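Local coordinates for protein cystatin (Fasciola hepatica, PDB 6I1M) that probably inhibits papain-like cysteine proteases as a secreted, disulfide-bonded stefin (type 1 cystatin) of the liver fluke, at residues R15-F18 / Q19-L23. Sequence-based numbering, arbitrary orientation.
Sequences RSVF and QPMIL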
loop_
_atom_site.group_PDB
_atom_site.type_symbol
_atom_site.label_atom_id
_atom_site.label_comp_id
_atom_site.label_asym_id
_atom_site.label_seq_id
_atom_site.Cartn_x
_atom_site.Cartn_y
_atom_site.Cartn_z
ATOM N N ARG A 15 8.833 -2.740 2.757
ATOM C CA ARG A 15 8.337 -3.938 2.028
ATOM C C ARG A 15 7.962 -5.016 3.056
ATOM O O ARG A 15 6.893 -5.661 2.934
ATOM C CB ARG A 15 9.385 -4.491 1.067
ATOM C CG ARG A 15 9.883 -3.503 0.031
ATOM C CD ARG A 15 10.920 -4.180 -0.840
ATOM N NE ARG A 15 11.560 -3.162 -1.658
ATOM C CZ ARG A 15 11.058 -2.715 -2.789
ATOM N NH1 ARG A 15 9.913 -3.202 -3.245
ATOM N NH2 ARG A 15 11.708 -1.811 -3.488
ATOM N N SER A 16 8.821 -5.263 4.030
ATOM C CA SER A 16 8.583 -6.338 5.022
ATOM C C SER A 16 7.232 -6.156 5.731
ATOM O O SER A 16 6.521 -7.149 5.934
ATOM C CB SER A 16 9.716 -6.416 5.996
ATOM O OG SER A 16 9.493 -7.491 6.872
ATOM N N VAL A 17 6.851 -4.923 6.049
ATOM C CA VAL A 17 5.661 -4.653 6.905
ATOM C C VAL A 17 4.417 -4.537 6.019
ATOM O O VAL A 17 3.415 -5.189 6.310
ATOM C CB VAL A 17 5.914 -3.401 7.776
ATOM C CG1 VAL A 17 4.654 -2.837 8.407
ATOM C CG2 VAL A 17 6.942 -3.702 8.859
ATOM N N PHE A 18 4.500 -3.749 4.952
ATOM C CA PHE A 18 3.326 -3.287 4.165
ATOM C C PHE A 18 2.970 -4.277 3.061
ATOM O O PHE A 18 1.787 -4.386 2.777
ATOM C CB PHE A 18 3.559 -1.894 3.576
ATOM C CG PHE A 18 3.695 -0.817 4.626
ATOM C CD1 PHE A 18 2.655 -0.549 5.500
ATOM C CD2 PHE A 18 4.877 -0.106 4.762
ATOM C CE1 PHE A 18 2.798 0.418 6.493
ATOM C CE2 PHE A 18 5.010 0.880 5.728
ATOM C CZ PHE A 18 3.969 1.157 6.581
ATOM N N GLN A 19 3.929 -4.992 2.465
ATOM C CA GLN A 19 3.603 -5.876 1.315
ATOM C C GLN A 19 2.603 -6.939 1.763
ATOM O O GLN A 19 1.610 -7.126 1.070
ATOM C CB GLN A 19 4.837 -6.452 0.622
ATOM C CG GLN A 19 4.500 -7.252 -0.633
ATOM C CD GLN A 19 4.111 -8.700 -0.451
ATOM O OE1 GLN A 19 3.864 -9.212 0.645
ATOM N NE2 GLN A 19 4.069 -9.398 -1.572
ATOM N N PRO A 20 2.773 -7.677 2.888
ATOM C CA PRO A 20 1.765 -8.663 3.303
ATOM C C PRO A 20 0.416 -8.066 3.728
ATOM O O PRO A 20 -0.587 -8.720 3.525
ATOM C CB PRO A 20 2.365 -9.333 4.545
ATOM C CG PRO A 20 3.854 -9.112 4.371
ATOM C CD PRO A 20 3.968 -7.740 3.755
ATOM N N MET A 21 0.412 -6.856 4.294
ATOM C CA MET A 21 -0.845 -6.151 4.659
ATOM C C MET A 21 -1.622 -5.854 3.375
ATOM O O MET A 21 -2.837 -6.047 3.347
ATOM C CB MET A 21 -0.588 -4.821 5.361
ATOM C CG MET A 21 -0.022 -4.918 6.747
ATOM S SD MET A 21 0.059 -3.239 7.445
ATOM C CE MET A 21 1.332 -3.460 8.681
ATOM N N ILE A 22 -0.940 -5.366 2.350
ATOM C CA ILE A 22 -1.594 -4.955 1.072
ATOM C C ILE A 22 -2.094 -6.196 0.331
ATOM O O ILE A 22 -3.221 -6.140 -0.209
ATOM C CB ILE A 22 -0.682 -4.049 0.236
ATOM C CG1 ILE A 22 -0.390 -2.762 1.014
ATOM C CG2 ILE A 22 -1.300 -3.773 -1.119
ATOM C CD1 ILE A 22 0.601 -1.838 0.351
ATOM N N LEU A 23 -1.319 -7.278 0.347
ATOM C CA LEU A 23 -1.680 -8.548 -0.314
ATOM C C LEU A 23 -2.948 -9.072 0.346
ATOM O O LEU A 23 -3.913 -9.373 -0.377
ATOM C CB LEU A 23 -0.542 -9.547 -0.129
ATOM C CG LEU A 23 -0.765 -10.959 -0.684
ATOM C CD1 LEU A 23 -1.373 -10.939 -2.077
ATOM C CD2 LEU A 23 0.556 -11.725 -0.707
#
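Met-21 reaches back along one turn of the helix to lie against both Phe-18 and Val-17. Its CG stands anti to the carbonyl carbon (chi1 -70°), and the extended chain beyond it runs alongside Val-17, the two side chains pointing the same way. The contact is tight where they touch, with Met-21 CE 3.4 Å from Val-17 CG1. That same CG1 sits over the centre of one face of the Phe-18 ring, so the valine methyl touches both the ring face and the Met-21 methyl, from different directions. Met-21 SD approaches Phe-18 CD1 at 4.2 Å, an oblique Met-aromatic contact 67° off the ring normal.

The backbone of this turn is interrupted by Pro-20, which has no N-H to offer Ser-16 O; its CD instead packs against that oxygen at 3.4 Å, and the helix is kinked here. Regular bonds persist around the gap: Gln-19 N donates to Arg-15 O at 3.1 Å, and Ile-22 N to Phe-18 O at 2.9 Å. The latter carbonyl also has Ile-22 CG1 beside it, 3.2 Å from the oxygen.

Gln-19 turns its bent side chain away from the turn, and its NE2 donates to the backbone oxygen of Leu-38, while Arg-15 NH1 similarly binds Leu-40 O. Phe-18 and Ile-22, one turn apart, are buried against the sheet, the former meeting the rings of Tyr-53 and Phe-55, the latter Val-57 and Val-69. This is the packing of the cystatin fold, in which an antiparallel sheet wraps around a single long helix, here the kinked helix 12-28.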